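Local atomic coordinates of ribulose bisphosphate carboxylase (Hyperthermus butylicus DSM 5456, PDB entry 6HUN), a protein that probably catalyses the magnesium-dependent carboxylation of ribulose 1,5-bisphosphate to two molecules of 3-phosphoglycerate, as a form III Rubisco working in archaeal AMP degradation. Residues 201-206 and 291-296; 217-222 and 238-243; 159-164 and 375-380. All coordinates share one frame; numbering follows the deposited sequence. Where two conformers were deposited one is given.

All three contacts belong to the catalytic domain, whose eight parallel strands close into a TIM barrel. Along the chain they are nested: contact 3 joins helix 156-164 to strand 377-380 and encloses contact 1, between strands 201-203 and 291-295, which in turn encloses contact 2, between helix 216-234 and strand 239-243. The centre of contact 1 lies about 11 Å from that of contact 2 and about 12 Å from that of contact 3; contacts 2 and 3 are about 19 Å apart. Contact 1 crosses the barrel interior at the predicted metal site, contact 2 ties a helix to the outside, and contact 3 packs a helix at the N-terminal end, so together they join interior, outer layer and base.

Contact 1. Residues 201-206 and 291-296; sequences LVKDDE and AIHGHR
Lys203 reaches His293, and Glu206 covers His295, across the inside of a TIM barrel, from strand 201-203 and the loop after it to strand 291-295. Lys203 can span this width because it is long and its chain runs straight as far as CE, starting with CG anti to the backbone N (chi1 -176°). CE stops 3.3 Å from His293 NE2, and the two side chains cross at about a right angle. A bend at the last torsion then turns the ammonium end, so that Lys203 NZ lies near the plane of the His295 ring, at its edge, 4.0 Å from His295 CD2; it is hydrogen-bonded to Gln403. His293 is itself bonded through ND1 to His326, and its side chain lies about 3 Å at nearest atoms from a bound calcium ion. The second pair is a CH-pi contact: Glu206 CB sits 3.4 Å from the centroid of the His295 ring, only 14° off the ring normal. Lys203, Asp205 and Glu206 are predicted to bind magnesium, Lys203 through a carbamate that is absent here, and His295 is a predicted proton acceptor. An imidazole suits that place, offering a flat face to a methylene and a ring nitrogen, ND1, that bonds to Ala297 N. With His295 shortened to an alanine, the Glu206 methylene is likely to lose the ring face under it, and the predicted proton acceptor would be gone. The Glu206 carboxylate, salt-bridged to Lys179, is tilted 37° from the His295 ring plane, with Glu206 OE2 3.7 Å from His295 NE2.

Contact 2. Residues 217-222 and 238-243; sequences EARLKE and KGYLAN
Within the beta-alpha-beta unit formed by strand 201-203, helix 216-234 and strand 239-243, Tyr240 of the last strand points outward to meet Arg219 and Leu220 of the helix. The segments 217-222 and 239-243 run almost antiparallel (176°), their axes approaching to 10.3 Å, a separation that a long tyrosine can bridge. Arg219 NE donates a hydrogen bond to Tyr240 OH at 3.1 Å, with an angle of 148° at the hydrogen. The hydroxyl lies close to the guanidinium plane, yet that plane stands nearly perpendicular to the phenol ring. A bend at chi3 (97°) turns the guanidinium so that NE faces the hydroxyl. Asp204 joins the two: one carboxylate oxygen bonds to Tyr240 OH and the other forms a salt bridge with Arg219 NH2, which probably balances the buried charge. Arg219 NH2 also bonds to the carbonyl of Ala209. Lower on the ring the contact becomes apolar. Leu220 CD1 touches the ring edge 3.8 Å from Tyr240 CD2, and Ala242 CB of the same strand lies over one face, toward the rim. Such packing of a helix on the outward side of the strand that follows it is characteristic of the beta-alpha-beta crossover repeated around TIM barrels.

Contact 3. Residues 159-164 and 375-380; sequences GVREIL and PVFPVA
Phe377, the first residue of strand 377-380, reaches helix 156-164 with the far end of its ring, which Val160 and Arg161 receive. Its chi1 of -102° lies well away from a staggered value, and this turn carries CE2 and CZ to the helix. Val160 CG1 approaches obliquely, 3.7 Å from Phe377 CE2, while Val160 CB lies in the ring plane at its edge, 3.8 Å from the same carbon. CG1 is the methyl anti to the backbone N (chi1 168°). A beta-branched valine suits this spot, since its side chain is short and stiff and its two methyls turn to different strands, CG1 to Phe377 and CG2 to Ala291. Arg161 uses its aliphatic stem as well as its head. Its chain runs extended from CG to NE, with CG 3.8 Å from Phe377 CZ at the ring edge and NE 3.9 Å from that atom. The guanidinium then turns one face to CZ, which stands 3.8 Å above its plane and toward its rim. With the two planes 67° apart, the ring meets the cation by its edge. The polar end of Arg161 is well occupied, by a salt bridge to Asp399 and hydrogen bonds to the carbonyls of Ile166 and Arg169. Phe377 and Val160 both also touch Ile171 and His326, so the helix packs against several strands where they begin, as expected of a helix that lies across the N-terminal end of a TIM barrel, away from the catalytic loops.

Contact 1. Residues 201-206 and 291-296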
loop_
_atom_site.group_PDB
_atom_site.type_symbol
_atom_site.label_atom_id
_atom_site.label_comp_id
_atom_site.label_asym_id
_atom_site.label_seq_id
_atom_site.Cartn_x
_atom_site.Cartn_y
_atom_site.Cartn_z
ATOM N N LEU A 201 -4.013 23.757 15.059
ATOM C CA LEU A 201 -4.386 22.338 14.960
ATOM C C LEU A 201 -3.466 21.520 15.842
ATOM O O LEU A 201 -2.240 21.681 15.787
ATOM C CB LEU A 201 -4.313 21.820 13.528
ATOM C CG LEU A 201 -5.196 22.520 12.510
ATOM C CD1 LEU A 201 -4.684 22.142 11.144
ATOM C CD2 LEU A 201 -6.648 22.078 12.647
ATOM N N VAL A 202 -4.052 20.648 16.679
ATOM C CA VAL A 202 -3.264 19.644 17.374
ATOM C C VAL A 202 -3.390 18.354 16.564
ATOM O O VAL A 202 -4.445 18.068 16.002
ATOM C CB VAL A 202 -3.720 19.481 18.843
ATOM C CG1 VAL A 202 -5.201 19.365 18.920
ATOM C CG2 VAL A 202 -3.036 18.275 19.501
ATOM N N LYS A 203 -2.295 17.651 16.407
ATOM C CA LYS A 203 -2.260 16.539 15.453
ATOM C C LYS A 203 -1.804 15.277 16.139
ATOM O O LYS A 203 -0.754 15.259 16.785
ATOM C CB LYS A 203 -1.322 16.872 14.295
ATOM C CG LYS A 203 -1.212 15.875 13.123
ATOM C CD LYS A 203 -0.137 16.493 12.198
ATOM C CE LYS A 203 0.113 15.671 10.957
ATOM N NZ LYS A 203 1.483 15.043 10.888
ATOM N N ASP A 204 -2.549 14.189 15.930
ATOM C CA ASP A 204 -2.090 12.909 16.416
ATOM C C ASP A 204 -0.884 12.474 15.612
ATOM O O ASP A 204 -0.768 12.783 14.423
ATOM C CB ASP A 204 -3.183 11.842 16.212
ATOM C CG ASP A 204 -4.227 11.839 17.281
ATOM O OD1 ASP A 204 -4.109 12.558 18.351
ATOM O OD2 ASP A 204 -5.210 11.105 17.020
ATOM N N ASP A 205 -0.026 11.665 16.206
ATOM C CA ASP A 205 1.006 11.127 15.332
ATOM C C ASP A 205 0.456 9.932 14.547
ATOM O O ASP A 205 -0.631 9.419 14.828
ATOM C CB ASP A 205 2.252 10.762 16.128
ATOM C CG ASP A 205 3.542 11.005 15.336
ATOM O OD1 ASP A 205 3.687 12.071 14.693
ATOM O OD2 ASP A 205 4.415 10.123 15.341
ATOM N N GLU A 206 1.218 9.503 13.511
ATOM C CA GLU A 206 0.731 8.507 12.557
ATOM C C GLU A 206 0.433 7.158 13.193
ATOM O O GLU A 206 -0.382 6.392 12.650
ATOM C CB GLU A 206 1.748 8.342 11.412
ATOM C CG GLU A 206 3.001 7.575 11.790
ATOM C CD GLU A 206 3.964 8.369 12.642
ATOM O OE1 GLU A 206 4.831 7.725 13.288
ATOM O OE2 GLU A 206 3.855 9.628 12.676
ATOM N N ALA A 291 -13.059 17.724 6.848
ATOM C CA ALA A 291 -11.841 17.744 6.050
ATOM C C ALA A 291 -10.973 16.554 6.464
ATOM O O ALA A 291 -11.048 16.070 7.602
ATOM C CB ALA A 291 -11.068 19.075 6.269
ATOM N N ILE A 292 -10.070 16.123 5.553
ATOM C CA ILE A 292 -9.221 14.957 5.758
ATOM C C ILE A 292 -7.765 15.342 5.646
ATOM O O ILE A 292 -7.345 15.854 4.599
ATOM C CB ILE A 292 -9.474 13.857 4.719
ATOM C CG1 ILE A 292 -10.970 13.426 4.792
ATOM C CG2 ILE A 292 -8.399 12.661 4.894
ATOM C CD1 ILE A 292 -11.278 12.393 3.771
ATOM N N HIS A 293 -6.996 15.007 6.672
ATOM C CA HIS A 293 -5.550 15.106 6.616
ATOM C C HIS A 293 -5.010 13.735 6.191
ATOM O O HIS A 293 -5.155 12.756 6.928
ATOM C CB HIS A 293 -5.001 15.498 7.977
ATOM C CG HIS A 293 -3.519 15.726 7.984
ATOM N ND1 HIS A 293 -2.965 16.981 8.134
ATOM C CD2 HIS A 293 -2.482 14.866 7.862
ATOM C CE1 HIS A 293 -1.646 16.874 8.134
ATOM N NE2 HIS A 293 -1.324 15.606 7.937
ATOM N N GLY A 294 -4.366 13.662 5.024
ATOM C CA GLY A 294 -3.764 12.389 4.627
ATOM C C GLY A 294 -2.314 12.229 5.069
ATOM O O GLY A 294 -1.454 13.081 4.751
ATOM N N HIS A 295 -2.014 11.207 5.880
ATOM C CA HIS A 295 -0.654 10.995 6.346
ATOM C C HIS A 295 -0.033 9.971 5.402
ATOM O O HIS A 295 -0.620 8.937 5.161
ATOM C CB HIS A 295 -0.648 10.467 7.783
ATOM C CG HIS A 295 0.698 10.518 8.405
ATOM N ND1 HIS A 295 1.709 9.651 8.029
ATOM C CD2 HIS A 295 1.265 11.424 9.256
ATOM C CE1 HIS A 295 2.818 9.971 8.685
ATOM N NE2 HIS A 295 2.574 11.035 9.445
ATOM N N ARG A 296 1.177 10.221 4.922
ATOM C CA ARG A 296 1.723 9.314 3.899
ATOM C C ARG A 296 2.662 8.230 4.435
ATOM O O ARG A 296 3.433 7.678 3.653
ATOM C CB ARG A 296 2.458 10.143 2.838
ATOM C CG ARG A 296 3.504 11.076 3.517
ATOM C CD ARG A 296 4.384 11.866 2.443
ATOM N NE ARG A 296 5.539 12.486 3.084
ATOM C CZ ARG A 296 6.630 12.904 2.449
ATOM N NH1 ARG A 296 6.710 12.801 1.116
ATOM N NH2 ARG A 296 7.642 13.406 3.146
#

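Contact 2. Residues 217-222 and 238-243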
loop_
_atom_site.group_PDB
_atom_site.type_symbol
_atom_site.label_atom_id
_atom_site.label_comp_id
_atom_site.label_asym_id
_atom_site.label_seq_id
_atom_site.Cartn_x
_atom_site.Cartn_y
_atom_site.Cartn_z
ATOM N N GLU A 217 -11.980 7.151 21.919
ATOM C CA GLU A 217 -13.084 7.969 22.412
ATOM C C GLU A 217 -12.670 8.767 23.638
ATOM O O GLU A 217 -12.975 9.961 23.746
ATOM C CB GLU A 217 -14.308 7.101 22.712
ATOM C CG GLU A 217 -15.349 7.876 23.540
ATOM C CD GLU A 217 -16.800 7.613 23.165
ATOM O OE1 GLU A 217 -17.092 6.535 22.603
ATOM O OE2 GLU A 217 -17.657 8.477 23.480
ATOM N N ALA A 218 -11.987 8.125 24.585
ATOM C CA ALA A 218 -11.597 8.833 25.795
ATOM C C ALA A 218 -10.570 9.917 25.478
ATOM O O ALA A 218 -10.598 10.983 26.085
ATOM C CB ALA A 218 -11.074 7.843 26.840
ATOM N N ARG A 219 -9.697 9.677 24.508
ATOM C CA ARG A 219 -8.725 10.686 24.067
ATOM C C ARG A 219 -9.408 11.873 23.381
ATOM O O ARG A 219 -9.141 13.047 23.723
ATOM C CB ARG A 219 -7.716 10.033 23.112
ATOM C CG ARG A 219 -6.813 11.013 22.425
ATOM C CD ARG A 219 -5.661 10.255 21.763
ATOM N NE ARG A 219 -5.869 9.979 20.349
ATOM C CZ ARG A 219 -6.047 8.761 19.855
ATOM N NH1 ARG A 219 -6.067 7.715 20.675
ATOM N NH2 ARG A 219 -6.212 8.604 18.552
ATOM N N LEU A 220 -10.351 11.582 22.482
ATOM C CA LEU A 220 -11.102 12.613 21.768
ATOM C C LEU A 220 -11.894 13.515 22.725
ATOM O O LEU A 220 -11.905 14.736 22.564
ATOM C CB LEU A 220 -12.043 11.943 20.768
ATOM C CG LEU A 220 -13.006 12.808 19.967
ATOM C CD1 LEU A 220 -12.168 13.801 19.173
ATOM C CD2 LEU A 220 -13.981 11.968 19.081
ATOM N N LYS A 221 -12.587 12.935 23.699
ATOM C CA LYS A 221 -13.265 13.762 24.705
ATOM C C LYS A 221 -12.297 14.733 25.381
ATOM O O LYS A 221 -12.605 15.920 25.558
ATOM C CB LYS A 221 -13.903 12.870 25.762
ATOM C CG LYS A 221 -14.927 11.867 25.244
ATOM C CD LYS A 221 -15.508 11.014 26.384
ATOM C CE LYS A 221 -16.477 11.812 27.257
ATOM N NZ LYS A 221 -15.807 12.764 28.206
ATOM N N GLU A 222 -11.141 14.235 25.830
ATOM C CA GLU A 222 -10.201 15.094 26.543
ATOM C C GLU A 222 -9.629 16.192 25.651
ATOM O O GLU A 222 -9.358 17.302 26.133
ATOM C CB GLU A 222 -9.069 14.273 27.146
ATOM C CG GLU A 222 -9.465 13.413 28.313
ATOM C CD GLU A 222 -10.006 14.238 29.442
ATOM O OE1 GLU A 222 -9.267 15.132 29.948
ATOM O OE2 GLU A 222 -11.182 14.011 29.809
ATOM N N LYS A 238 -10.143 26.363 16.573
ATOM C CA LYS A 238 -9.067 25.387 16.646
ATOM C C LYS A 238 -9.631 24.058 16.172
ATOM O O LYS A 238 -10.836 23.854 16.187
ATOM C CB LYS A 238 -8.531 25.200 18.066
ATOM C CG LYS A 238 -8.326 26.519 18.848
ATOM C CD LYS A 238 -6.920 27.007 18.578
ATOM C CE LYS A 238 -6.649 28.367 19.330
ATOM N NZ LYS A 238 -5.210 28.793 19.261
ATOM N N GLY A 239 -8.767 23.162 15.784
ATOM C CA GLY A 239 -9.228 21.864 15.313
ATOM C C GLY A 239 -8.276 20.771 15.742
ATOM O O GLY A 239 -7.161 21.039 16.153
ATOM N N TYR A 240 -8.725 19.502 15.605
ATOM C CA TYR A 240 -7.932 18.352 16.035
ATOM C C TYR A 240 -7.799 17.392 14.851
ATOM O O TYR A 240 -8.817 17.031 14.248
ATOM C CB TYR A 240 -8.641 17.663 17.208
ATOM C CG TYR A 240 -8.027 16.409 17.763
ATOM C CD1 TYR A 240 -6.676 16.119 17.606
ATOM C CD2 TYR A 240 -8.823 15.470 18.419
ATOM C CE1 TYR A 240 -6.134 14.942 18.126
ATOM C CE2 TYR A 240 -8.296 14.307 18.940
ATOM C CZ TYR A 240 -6.968 14.042 18.792
ATOM O OH TYR A 240 -6.460 12.887 19.321
ATOM N N LEU A 241 -6.566 17.031 14.482
ATOM C CA LEU A 241 -6.384 16.071 13.374
ATOM C C LEU A 241 -6.339 14.712 14.065
ATOM O O LEU A 241 -5.279 14.208 14.427
ATOM C CB LEU A 241 -5.132 16.376 12.527
ATOM C CG LEU A 241 -4.965 17.814 11.985
ATOM C CD1 LEU A 241 -3.583 18.064 11.297
ATOM C CD2 LEU A 241 -6.132 18.205 11.055
ATOM N N ALA A 242 -7.521 14.126 14.260
ATOM C CA ALA A 242 -7.684 12.887 15.006
ATOM C C ALA A 242 -7.426 11.716 14.091
ATOM O O ALA A 242 -8.043 11.604 13.026
ATOM C CB ALA A 242 -9.103 12.763 15.574
ATOM N N ASN A 243 -6.555 10.817 14.522
ATOM C CA ASN A 243 -6.156 9.697 13.665
ATOM C C ASN A 243 -7.223 8.586 13.734
ATOM O O ASN A 243 -7.370 7.919 14.761
ATOM C CB ASN A 243 -4.781 9.198 14.080
ATOM C CG ASN A 243 -4.126 8.363 12.981
ATOM O OD1 ASN A 243 -4.810 7.807 12.163
ATOM N ND2 ASN A 243 -2.797 8.364 12.906
#

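Contact 3. Residues 159-164 and 375-380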
loop_
_atom_site.group_PDB
_atom_site.type_symbol
_atom_site.label_atom_id
_atom_site.label_comp_id
_atom_site.label_asym_id
_atom_site.label_seq_id
_atom_site.Cartn_x
_atom_site.Cartn_y
_atom_site.Cartn_z
ATOM N N GLY A 159 -11.896 25.758 1.900
ATOM C CA GLY A 159 -12.818 25.277 2.903
ATOM C C GLY A 159 -12.185 25.096 4.263
ATOM O O GLY A 159 -12.858 25.290 5.281
ATOM N N VAL A 160 -10.897 24.715 4.309
ATOM C CA VAL A 160 -10.203 24.607 5.584
ATOM C C VAL A 160 -9.970 26.002 6.162
ATOM O O VAL A 160 -10.119 26.229 7.378
ATOM C CB VAL A 160 -8.871 23.882 5.397
ATOM C CG1 VAL A 160 -7.962 23.992 6.635
ATOM C CG2 VAL A 160 -9.169 22.338 4.907
ATOM N N ARG A 161 -9.575 26.936 5.316
ATOM C CA ARG A 161 -9.417 28.308 5.854
ATOM C C ARG A 161 -10.732 28.799 6.441
ATOM O O ARG A 161 -10.755 29.599 7.398
ATOM C CB ARG A 161 -8.933 29.251 4.762
ATOM C CG ARG A 161 -7.495 29.041 4.309
ATOM C CD ARG A 161 -7.059 30.169 3.399
ATOM N NE ARG A 161 -5.615 30.145 3.176
ATOM C CZ ARG A 161 -4.682 30.445 4.073
ATOM N NH1 ARG A 161 -5.004 30.829 5.300
ATOM N NH2 ARG A 161 -3.411 30.327 3.740
ATOM N N GLU A 162 -11.842 28.419 5.826
ATOM C CA GLU A 162 -13.106 28.948 6.328
ATOM C C GLU A 162 -13.488 28.264 7.627
ATOM O O GLU A 162 -14.004 28.919 8.536
ATOM C CB GLU A 162 -14.213 28.808 5.300
ATOM C CG GLU A 162 -13.999 29.703 4.090
ATOM C CD GLU A 162 -14.702 29.164 2.848
ATOM O OE1 GLU A 162 -15.210 29.986 2.047
ATOM O OE2 GLU A 162 -14.737 27.916 2.675
ATOM N N ILE A 163 -13.239 26.953 7.738
ATOM C CA ILE A 163 -13.397 26.239 9.012
ATOM C C ILE A 163 -12.634 26.937 10.150
ATOM O O ILE A 163 -13.168 27.163 11.250
ATOM C CB ILE A 163 -12.926 24.780 8.858
ATOM C CG1 ILE A 163 -13.935 23.955 8.072
ATOM C CG2 ILE A 163 -12.613 24.177 10.248
ATOM C CD1 ILE A 163 -13.298 22.595 7.573
ATOM N N LEU A 164 -11.385 27.287 9.915
ATOM C CA LEU A 164 -10.565 27.859 10.973
ATOM C C LEU A 164 -10.732 29.385 11.092
ATOM O O LEU A 164 -10.208 29.975 12.051
ATOM C CB LEU A 164 -9.104 27.489 10.740
ATOM C CG LEU A 164 -8.905 25.971 10.940
ATOM C CD1 LEU A 164 -7.523 25.522 10.571
ATOM C CD2 LEU A 164 -9.226 25.507 12.377
ATOM N N PRO A 375 -8.030 22.435 -4.747
ATOM C CA PRO A 375 -6.621 22.352 -4.322
ATOM C C PRO A 375 -6.463 21.808 -2.906
ATOM O O PRO A 375 -7.333 21.920 -2.047
ATOM C CB PRO A 375 -6.130 23.795 -4.413
ATOM C CG PRO A 375 -7.359 24.613 -4.235
ATOM C CD PRO A 375 -8.527 23.830 -4.832
ATOM N N VAL A 376 -5.285 21.270 -2.658
ATOM C CA VAL A 376 -4.919 20.600 -1.411
ATOM C C VAL A 376 -3.935 21.509 -0.659
ATOM O O VAL A 376 -3.060 22.074 -1.289
ATOM C CB VAL A 376 -4.254 19.238 -1.751
ATOM C CG1 VAL A 376 -3.629 18.661 -0.512
ATOM C CG2 VAL A 376 -5.387 18.308 -2.336
ATOM N N PHE A 377 -3.988 21.530 0.686
ATOM C CA PHE A 377 -2.945 22.199 1.508
ATOM C C PHE A 377 -1.678 21.353 1.562
ATOM O O PHE A 377 -1.695 20.273 2.153
ATOM C CB PHE A 377 -3.429 22.395 2.944
ATOM C CG PHE A 377 -3.882 23.794 3.281
ATOM C CD1 PHE A 377 -3.019 24.914 3.119
ATOM C CD2 PHE A 377 -5.155 23.997 3.782
ATOM C CE1 PHE A 377 -3.439 26.220 3.449
ATOM C CE2 PHE A 377 -5.585 25.275 4.091
ATOM C CZ PHE A 377 -4.760 26.384 3.917
ATOM N N PRO A 378 -0.554 21.824 1.047
ATOM C CA PRO A 378 0.709 21.132 1.296
ATOM C C PRO A 378 1.065 21.333 2.753
ATOM O O PRO A 378 0.828 22.411 3.332
ATOM C CB PRO A 378 1.724 21.858 0.388
ATOM C CG PRO A 378 0.933 22.716 -0.494
ATOM C CD PRO A 378 -0.412 22.994 0.163
ATOM N N VAL A 379 1.661 20.305 3.333
ATOM C CA VAL A 379 2.126 20.356 4.710
ATOM C C VAL A 379 3.648 20.367 4.706
ATOM O O VAL A 379 4.280 19.523 4.057
ATOM C CB VAL A 379 1.571 19.167 5.499
ATOM C CG1 VAL A 379 2.199 19.120 6.895
ATOM C CG2 VAL A 379 0.019 19.240 5.474
ATOM N N ALA A 380 4.225 21.348 5.394
ATOM C CA ALA A 380 5.678 21.434 5.526
ATOM C C ALA A 380 6.086 21.026 6.935
ATOM O O ALA A 380 5.404 21.348 7.918
ATOM C CB ALA A 380 6.155 22.852 5.219
#